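Local coordinates for uncharacterized protein DUF1185 (Bordetella bronchiseptica RB50, PDB 3BYQ) that is of unknown function but has a variant of the Bacillus chorismate mutase fold and probably plays a role in amino-acid metabolism, at residues Arg8-Ile13 and Ala32-Val37; Lys82-Gly87 and Ile162-Val167; Tyr128-Pro133 and Ile149-Gln154. One frame throughout, in Å; residues are numbered along the deposited sequence.

Contact 1: residues Arg8-Ile13 and Ala32-Val37; sequences RKRTLI and AASCAV
Thr-11 and Cys-35 sit opposite each other at the middle of an antiparallel beta hairpin, formed by strands 7-17 and 29-39 in this variant of the chorismate mutase fold. They make a hydrogen-bonded pair: Cys-35 N reaches Thr-11 O at 2.8 Å in a nearly straight bond, while the return bond from Thr-11 N meets the Cys-35 carbonyl 31° out of its plane. The hairpin illustrates how two faces of one sheet can be built differently. On the face of Thr-11, Ile-13, Ala-33, Cys-35 and Val-37, carbon meets carbon. In one of its two conformers Ile-13 rests CG1 on Ala-33 CB at 3.8 Å, and Lys-9 and Val-37 run side by side, CG against CG2 at 3.9 Å, before the lysine ends in salt bridges to Asp-155 and to Glu-15 of a second subunit, whose strand continues the sheet. Thr-11 OG1 touches Cys-35 CB at 3.5 Å and bonds to a water at 2.7 Å that also donates weakly to Ala-33 O.

On the face of Arg-10, Leu-12, Ser-34 and Ala-36, against helix 51-72, side chains mostly reach backbone oxygens and polar groups: Arg-10 CB lies 3.3 Å from Cys-35 O, and Glu-67 takes both Arg-10 NH2 and Ser-34 OG. A water in the guanidinium plane lies between Arg-10 NE (3.0 Å), Ser-34 OG (2.7 Å) and Cys-35 O.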
loop_
_atom_site.group_PDB
_atom_site.type_symbol
_atom_site.label_atom_id
_atom_site.label_comp_id
_atom_site.label_asym_id
_atom_site.label_seq_id
_atom_site.Cartn_x
_atom_site.Cartn_y
_atom_site.Cartn_z
ATOM N N ARG B 8 -18.786 6.998 14.247
ATOM C CA ARG B 8 -18.428 5.629 14.554
ATOM C C ARG B 8 -17.183 5.593 15.439
ATOM O O ARG B 8 -17.109 4.902 16.438
ATOM C CB ARG B 8 -18.185 4.831 13.265
ATOM C CG ARG B 8 -17.797 3.407 13.586
ATOM C CD ARG B 8 -17.852 2.459 12.414
ATOM N NE ARG B 8 -16.950 2.773 11.322
ATOM C CZ ARG B 8 -15.721 2.299 11.182
ATOM N NH1 ARG B 8 -15.187 1.548 12.104
ATOM N NH2 ARG B 8 -15.006 2.640 10.120
ATOM N N LYS B 9 -16.185 6.341 14.995
ATOM C CA LYS B 9 -14.904 6.413 15.706
ATOM C C LYS B 9 -14.175 7.678 15.416
ATOM O O LYS B 9 -14.483 8.384 14.465
ATOM C CB LYS B 9 -14.028 5.189 15.390
ATOM C CG LYS B 9 -13.576 5.102 13.995
ATOM C CD LYS B 9 -12.949 3.739 13.704
ATOM C CE LYS B 9 -11.652 3.501 14.405
ATOM N NZ LYS B 9 -11.209 2.054 14.139
ATOM N N ARG B 10 -13.210 7.951 16.273
ATOM C CA ARG B 10 -12.386 9.149 16.192
ATOM C C ARG B 10 -10.948 8.776 16.493
ATOM O O ARG B 10 -10.681 7.785 17.170
ATOM C CB ARG B 10 -12.856 10.161 17.238
ATOM C CG ARG B 10 -14.175 10.847 16.945
ATOM C CD ARG B 10 -14.650 11.641 18.121
ATOM N NE ARG B 10 -13.798 12.799 18.392
ATOM C CZ ARG B 10 -13.938 13.634 19.406
ATOM N NH1 ARG B 10 -14.966 13.529 20.219
ATOM N NH2 ARG B 10 -13.058 14.616 19.565
ATOM N N THR B 11 -10.026 9.522 15.917
ATOM C CA THR B 11 -8.627 9.376 16.275
ATOM C C THR B 11 -8.019 10.735 16.516
ATOM O O THR B 11 -8.407 11.742 15.903
ATOM C CB THR B 11 -7.777 8.595 15.249
ATOM O OG1 THR B 11 -7.690 9.350 14.028
ATOM C CG2 THR B 11 -8.382 7.204 15.016
ATOM N N LEU B 12 -7.132 10.761 17.489
ATOM C CA LEU B 12 -6.331 11.940 17.776
ATOM C C LEU B 12 -4.895 11.484 17.625
ATOM O O LEU B 12 -4.539 10.482 18.200
ATOM C CB LEU B 12 -6.581 12.405 19.198
ATOM C CG LEU B 12 -5.748 13.588 19.711
ATOM C CD1 LEU B 12 -6.081 14.814 18.910
ATOM C CD2 LEU B 12 -6.040 13.826 21.179
ATOM N N ILE B 13 -4.104 12.165 16.799
ATOM C CA ILE B 13 -2.685 11.809 16.713
ATOM C C ILE B 13 -1.857 13.039 16.977
ATOM O O ILE B 13 -2.200 14.167 16.583
ATOM C CB ILE B 13 -2.265 11.112 15.419
ATOM C CG1 ILE B 13 -2.390 12.052 14.224
ATOM C CG2 ILE B 13 -3.094 9.837 15.212
ATOM C CD1 ILE B 13 -1.978 11.420 12.900
ATOM N N ALA B 32 -0.609 17.810 15.101
ATOM C CA ALA B 32 -1.675 16.942 15.634
ATOM C C ALA B 32 -2.856 16.923 14.709
ATOM O O ALA B 32 -3.172 17.943 14.074
ATOM C CB ALA B 32 -2.098 17.416 17.042
ATOM N N ALA B 33 -3.506 15.758 14.622
ATOM C CA ALA B 33 -4.686 15.623 13.747
ATOM C C ALA B 33 -5.791 14.990 14.571
ATOM O O ALA B 33 -5.537 14.101 15.358
ATOM C CB ALA B 33 -4.373 14.759 12.532
ATOM N N SER B 34 -6.994 15.527 14.399
ATOM C CA SER B 34 -8.197 15.001 15.026
ATOM C C SER B 34 -9.114 14.619 13.883
ATOM O O SER B 34 -9.461 15.461 13.072
ATOM C CB SER B 34 -8.874 16.046 15.921
ATOM O OG SER B 34 -10.015 15.513 16.619
ATOM N N CYS B 35 -9.493 13.341 13.860
ATOM C CA CYS B 35 -10.341 12.762 12.815
ATOM C C CYS B 35 -11.593 12.128 13.404
ATOM O O CYS B 35 -11.581 11.556 14.524
ATOM C CB CYS B 35 -9.594 11.641 12.105
ATOM S SG CYS B 35 -7.942 12.120 11.417
ATOM N N ALA B 36 -12.660 12.212 12.619
ATOM C CA ALA B 36 -13.929 11.561 12.926
ATOM C C ALA B 36 -14.441 10.843 11.675
ATOM O O ALA B 36 -14.453 11.425 10.568
ATOM C CB ALA B 36 -14.986 12.565 13.398
ATOM N N VAL B 37 -14.901 9.612 11.912
ATOM C CA VAL B 37 -15.491 8.751 10.894
ATOM C C VAL B 37 -16.979 8.767 11.125
ATOM O O VAL B 37 -17.444 8.415 12.195
ATOM C CB VAL B 37 -14.968 7.318 10.969
ATOM C CG1 VAL B 37 -15.644 6.457 9.926
ATOM C CG2 VAL B 37 -13.440 7.285 10.794
HETATM O O HOH W 1 -11.298 13.180 16.757
HETATM O O HOH W 2 -6.113 11.556 13.725
#

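Contact 2: residues Lys82-Gly87 and Ile162-Val167; sequences KAAIVG and ILFALV
Ala-83 and Ala-165 form one hydrogen-bonded pair, and Ile-85 and Leu-163 the next, on two strands whose axes run antiparallel at 164° and approach to 4.7 Å. The two pairs differ in detail. Ile-85 N points to Leu-163 O in the carbonyl plane at 2.8 Å, whereas Ala-83 N stands 35° above the plane of the Ala-165 carbonyl. That same Ala-165 oxygen also accepts from the indole of Trp-98, so two N-H groups grip it.

As a worked example of joining distant parts of a chain, the pairing sets strand 79-86 beside strand 161-169 within the mixed sheet of the chorismate mutase-like fold, with helix 51-72 packed on the face of Ala-84, Phe-164 and Leu-166. There Ala-84 CB meets the CD1 corner of the Phe-164 ring obliquely at 3.9 Å. Ile-162 CG2, anti to its backbone N, lies 3.4 Å above one face of that ring, displaced toward the rim; the same methyl touches Val-86 CG2 at 4.1 Å, the two side chains lying side by side. Trp-98 stacks with Phe-164. Farther along, Leu-166 CD2 presses on Lys-82 CB at 3.7 Å, while the lysine chain extends away until NZ bonds to the carbonyl oxygen of His-99.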
loop_
_atom_site.group_PDB
_atom_site.type_symbol
_atom_site.label_atom_id
_atom_site.label_comp_id
_atom_site.label_asym_id
_atom_site.label_seq_id
_atom_site.Cartn_x
_atom_site.Cartn_y
_atom_site.Cartn_z
ATOM N N LYS B 82 -6.914 21.078 7.004
ATOM C CA LYS B 82 -8.174 20.333 7.097
ATOM C C LYS B 82 -8.189 19.328 5.990
ATOM O O LYS B 82 -7.595 19.547 4.939
ATOM C CB LYS B 82 -9.377 21.269 6.988
ATOM C CG LYS B 82 -9.516 22.014 5.656
ATOM C CD LYS B 82 -10.389 23.276 5.737
ATOM C CE LYS B 82 -10.299 24.057 4.448
ATOM N NZ LYS B 82 -10.963 25.371 4.449
ATOM N N ALA B 83 -8.885 18.225 6.201
ATOM C CA ALA B 83 -8.877 17.192 5.160
ATOM C C ALA B 83 -10.072 16.294 5.246
ATOM O O ALA B 83 -10.757 16.219 6.266
ATOM C CB ALA B 83 -7.586 16.373 5.256
ATOM N N ALA B 84 -10.362 15.647 4.132
ATOM C CA ALA B 84 -11.497 14.708 4.064
ATOM C C ALA B 84 -11.189 13.510 3.185
ATOM O O ALA B 84 -10.592 13.650 2.147
ATOM C CB ALA B 84 -12.755 15.385 3.541
ATOM N N ILE B 85 -11.622 12.348 3.632
ATOM C CA ILE B 85 -11.525 11.121 2.855
ATOM C C ILE B 85 -12.936 10.517 2.820
ATOM O O ILE B 85 -13.488 10.092 3.854
ATOM C CB ILE B 85 -10.520 10.068 3.392
ATOM C CG1 ILE B 85 -9.197 10.734 3.732
ATOM C CG2 ILE B 85 -10.337 8.893 2.330
ATOM C CD1 ILE B 85 -8.161 9.854 4.359
ATOM N N VAL B 86 -13.470 10.423 1.610
ATOM C CA VAL B 86 -14.816 9.934 1.399
ATOM C C VAL B 86 -14.716 8.485 0.961
ATOM O O VAL B 86 -13.826 8.115 0.208
ATOM C CB VAL B 86 -15.596 10.764 0.337
ATOM C CG1 VAL B 86 -17.049 10.280 0.191
ATOM C CG2 VAL B 86 -15.544 12.279 0.685
ATOM N N GLY B 87 -15.624 7.664 1.466
ATOM C CA GLY B 87 -15.664 6.264 1.083
ATOM C C GLY B 87 -16.072 6.063 -0.347
ATOM O O GLY B 87 -16.678 6.977 -0.989
ATOM N N ILE B 162 -17.571 8.710 5.730
ATOM C CA ILE B 162 -16.659 9.834 5.444
ATOM C C ILE B 162 -15.793 10.077 6.662
ATOM O O ILE B 162 -16.273 9.947 7.809
ATOM C CB ILE B 162 -17.368 11.179 5.134
ATOM C CG1 ILE B 162 -18.486 11.023 4.094
ATOM C CG2 ILE B 162 -16.307 12.255 4.673
ATOM C CD1 ILE B 162 -19.548 12.196 4.093
ATOM N N LEU B 163 -14.506 10.316 6.407
ATOM C CA LEU B 163 -13.529 10.671 7.449
ATOM C C LEU B 163 -13.222 12.145 7.275
ATOM O O LEU B 163 -12.845 12.600 6.184
ATOM C CB LEU B 163 -12.258 9.809 7.295
ATOM C CG LEU B 163 -11.186 9.970 8.394
ATOM C CD1 LEU B 163 -10.195 8.788 8.301
ATOM C CD2 LEU B 163 -10.419 11.272 8.240
ATOM N N PHE B 164 -13.507 12.918 8.317
ATOM C CA PHE B 164 -13.212 14.351 8.353
ATOM C C PHE B 164 -12.124 14.603 9.372
ATOM O O PHE B 164 -12.146 14.035 10.448
ATOM C CB PHE B 164 -14.461 15.150 8.732
ATOM C CG PHE B 164 -15.548 15.164 7.663
ATOM C CD1 PHE B 164 -15.306 15.777 6.440
ATOM C CD2 PHE B 164 -16.807 14.662 7.907
ATOM C CE1 PHE B 164 -16.279 15.842 5.464
ATOM C CE2 PHE B 164 -17.809 14.724 6.926
ATOM C CZ PHE B 164 -17.525 15.318 5.698
ATOM N N ALA B 165 -11.212 15.509 9.030
ATOM C CA ALA B 165 -10.070 15.799 9.872
ATOM C C ALA B 165 -9.645 17.247 9.913
ATOM O O ALA B 165 -9.798 17.993 8.910
ATOM C CB ALA B 165 -8.859 14.950 9.381
ATOM N N LEU B 166 -9.099 17.621 11.066
ATOM C CA LEU B 166 -8.460 18.930 11.218
ATOM C C LEU B 166 -7.057 18.667 11.720
ATOM O O LEU B 166 -6.804 17.676 12.426
ATOM C CB LEU B 166 -9.195 19.808 12.213
ATOM C CG LEU B 166 -10.615 20.233 11.813
ATOM C CD1 LEU B 166 -11.262 21.063 12.908
ATOM C CD2 LEU B 166 -10.588 20.984 10.508
ATOM N N VAL B 167 -6.163 19.572 11.378
ATOM C CA VAL B 167 -4.779 19.528 11.797
ATOM C C VAL B 167 -4.361 20.871 12.382
ATOM O O VAL B 167 -4.704 21.908 11.862
ATOM C CB VAL B 167 -3.841 19.191 10.621
ATOM C CG1 VAL B 167 -2.350 19.215 11.059
ATOM C CG2 VAL B 167 -4.210 17.843 10.010
#

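Contact 3: residues Tyr128-Pro133 and Ile149-Gln154; sequences YRMMVP and IEIGIQ. With EDO (1,2-ethanediol), chain F; EDO (1,2-ethanediol), chain O.
Arg-129 folds back over the second strand of a beta hairpin and meets Glu-150, its side chain crossing the glutamate at about a right angle. Bends at chi2 (-68°) and chi3 (-54°) curl the arginine so that NE reaches Glu-150 OE1 at 2.9 Å in a salt bridge. The carboxylate oxygen lies in the guanidinium plane but is approached from above its own plane, the two groups being turned 68° apart. The guanidinium lies with one face over Gly-152, whose CA is 3.4 Å from its plane. The backbone of Gly-152 adopts angles that only glycine readily takes, and its bare CA forms a hollow in which the guanidinium can lie flat.

Beside it, in one of its two conformers, the selenium of Met-131 rests against Glu-150 CB at 3.8 Å. On the other face Val-132 CG2 is the bump, lodged against CG1, CG2 and CD1 of Ile-151, the closest being CG1 at 3.7 Å. Glu-150 OE2 turns to Tyr-128 OH of a third subunit. Within the chain, Met-130 and Val-132 pack on strand 79-86, Ile-149 and Ile-151 on strand 161-169, and Ile-153 reaches across to Lys-9 and Thr-11 of strand 7-17.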
loop_
_atom_site.group_PDB
_atom_site.type_symbol
_atom_site.label_atom_id
_atom_site.label_comp_id
_atom_site.label_asym_id
_atom_site.label_seq_id
_atom_site.Cartn_x
_atom_site.Cartn_y
_atom_site.Cartn_z
ATOM N N TYR B 128 -6.978 4.202 3.413
ATOM C CA TYR B 128 -6.203 5.116 2.614
ATOM C C TYR B 128 -5.491 6.120 3.528
ATOM O O TYR B 128 -6.082 6.673 4.450
ATOM C CB TYR B 128 -7.107 5.866 1.628
ATOM C CG TYR B 128 -6.349 6.734 0.649
ATOM C CD1 TYR B 128 -5.575 6.136 -0.320
ATOM C CD2 TYR B 128 -6.431 8.133 0.668
ATOM C CE1 TYR B 128 -4.895 6.890 -1.247
ATOM C CE2 TYR B 128 -5.691 8.901 -0.261
ATOM C CZ TYR B 128 -4.934 8.254 -1.207
ATOM O OH TYR B 128 -4.166 8.903 -2.178
ATOM N N ARG B 129 -4.210 6.329 3.240
ATOM C CA ARG B 129 -3.357 7.268 3.990
ATOM C C ARG B 129 -3.119 8.487 3.130
ATOM O O ARG B 129 -2.842 8.340 1.954
ATOM C CB ARG B 129 -1.987 6.659 4.236
ATOM C CG ARG B 129 -1.929 5.266 4.794
ATOM C CD ARG B 129 -2.416 5.185 6.170
ATOM N NE ARG B 129 -1.779 6.093 7.119
ATOM C CZ ARG B 129 -2.218 6.279 8.357
ATOM N NH1 ARG B 129 -3.252 5.578 8.809
ATOM N NH2 ARG B 129 -1.626 7.141 9.152
HETATM N N MSE B 130 -3.177 9.676 3.720
HETATM C CA MSE B 130 -3.026 10.897 2.937
HETATM C C MSE B 130 -2.188 11.946 3.636
HETATM O O MSE B 130 -2.397 12.215 4.808
HETATM C CB MSE B 130 -4.457 11.444 2.664
HETATM C CG MSE B 130 -4.592 12.599 1.724
HETATM SE SE MSE B 130 -6.447 12.891 1.252
HETATM C CE MSE B 130 -7.080 13.559 2.928
HETATM N N MSE B 131 -1.261 12.549 2.890
HETATM C CA MSE B 131 -0.417 13.637 3.408
HETATM C C MSE B 131 -1.243 14.888 3.417
HETATM O O MSE B 131 -1.827 15.258 2.394
HETATM C CB MSE B 131 0.804 13.936 2.523
HETATM C CG MSE B 131 1.783 12.835 2.354
HETATM SE SE MSE B 131 2.561 12.234 3.984
HETATM C CE MSE B 131 3.421 13.835 4.616
ATOM N N VAL B 132 -1.286 15.545 4.565
ATOM C CA VAL B 132 -2.072 16.786 4.720
ATOM C C VAL B 132 -1.155 17.981 4.886
ATOM O O VAL B 132 -0.357 18.035 5.820
ATOM C CB VAL B 132 -3.048 16.704 5.938
ATOM C CG1 VAL B 132 -3.912 18.012 6.020
ATOM C CG2 VAL B 132 -3.931 15.463 5.801
ATOM N N PRO B 133 -1.249 18.946 3.994
ATOM C CA PRO B 133 -0.291 20.033 4.080
ATOM C C PRO B 133 -0.769 21.110 5.010
ATOM O O PRO B 133 -1.962 21.392 5.072
ATOM C CB PRO B 133 -0.282 20.576 2.656
ATOM C CG PRO B 133 -1.658 20.333 2.190
ATOM C CD PRO B 133 -2.046 19.023 2.748
ATOM N N ILE B 149 1.589 16.383 7.501
ATOM C CA ILE B 149 1.386 15.249 8.404
ATOM C C ILE B 149 0.472 14.228 7.692
ATOM O O ILE B 149 -0.463 14.611 6.997
ATOM C CB ILE B 149 0.840 15.658 9.760
ATOM C CG1 ILE B 149 0.774 14.433 10.675
ATOM C CG2 ILE B 149 -0.540 16.307 9.608
ATOM C CD1 ILE B 149 0.325 14.723 12.132
ATOM N N GLU B 150 0.765 12.950 7.849
ATOM C CA GLU B 150 -0.071 11.915 7.235
ATOM C C GLU B 150 -1.227 11.540 8.140
ATOM O O GLU B 150 -1.037 11.327 9.335
ATOM C CB GLU B 150 0.745 10.647 6.923
ATOM C CG GLU B 150 0.005 9.738 5.936
ATOM C CD GLU B 150 0.628 8.395 5.729
ATOM O OE1 GLU B 150 0.642 7.611 6.703
ATOM O OE2 GLU B 150 1.061 8.119 4.586
ATOM N N ILE B 151 -2.420 11.416 7.568
ATOM C CA ILE B 151 -3.580 10.959 8.323
ATOM C C ILE B 151 -4.156 9.705 7.678
ATOM O O ILE B 151 -3.863 9.381 6.507
ATOM C CB ILE B 151 -4.705 12.040 8.419
ATOM C CG1 ILE B 151 -5.350 12.322 7.052
ATOM C CG2 ILE B 151 -4.148 13.329 9.066
ATOM C CD1 ILE B 151 -6.663 13.159 7.115
ATOM N N GLY B 152 -5.029 9.053 8.425
ATOM C CA GLY B 152 -5.716 7.861 7.950
ATOM C C GLY B 152 -6.117 6.981 9.096
ATOM O O GLY B 152 -5.553 7.076 10.189
ATOM N N ILE B 153 -7.147 6.193 8.859
ATOM C CA ILE B 153 -7.631 5.216 9.851
ATOM C C ILE B 153 -7.707 3.908 9.082
ATOM O O ILE B 153 -8.276 3.827 7.994
ATOM C CB ILE B 153 -8.979 5.630 10.490
ATOM C CG1 ILE B 153 -8.760 6.912 11.301
ATOM C CG2 ILE B 153 -9.561 4.520 11.425
ATOM C CD1 ILE B 153 -10.028 7.477 11.946
ATOM N N GLN B 154 -7.192 2.864 9.713
ATOM C CA GLN B 154 -7.055 1.591 9.040
ATOM C C GLN B 154 -8.312 1.016 8.397
ATOM O O GLN B 154 -8.263 0.473 7.280
ATOM C CB GLN B 154 -6.403 0.576 9.966
ATOM C CG GLN B 154 -6.195 -0.785 9.330
ATOM C CD GLN B 154 -7.417 -1.692 9.477
ATOM O OE1 GLN B 154 -8.088 -1.671 10.503
ATOM N NE2 GLN B 154 -7.691 -2.498 8.458
HETATM C C1 EDO F . -6.477 4.135 13.318
HETATM O O1 EDO F . -6.058 3.145 12.359
HETATM C C2 EDO F . -5.584 4.068 14.540
HETATM O O2 EDO F . -4.207 4.066 14.125
HETATM C C1 EDO O . 2.774 9.733 11.517
HETATM O O1 EDO O . 2.753 9.520 10.097
HETATM C C2 EDO O . 1.579 10.582 11.910
HETATM O O2 EDO O . 0.388 10.057 11.298
HETATM O O HOH W 3 -8.203 6.567 6.254
#

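How the contacts relate
Read from the N terminus, the three contacts show how local and distant pairings build one sheet. Contact 1 closes first, a hairpin with 18 residues between its segments, and is finished before the others begin. Segment 82-87 then opens contact 2, whose partner 162-167 arrives 75 residues later; contact 3, a second hairpin with 15 residues between its segments, opens and closes within that interval. None of them cross. Contact 1 joins contact 2 edge to edge, with Ser-34 N probably hydrogen-bonded to Leu-166 O. Contact 3 continues from strand 79-86 and curls back over the sheet, where Ile-151 CG2 packs on Ala-33 CB of contact 1.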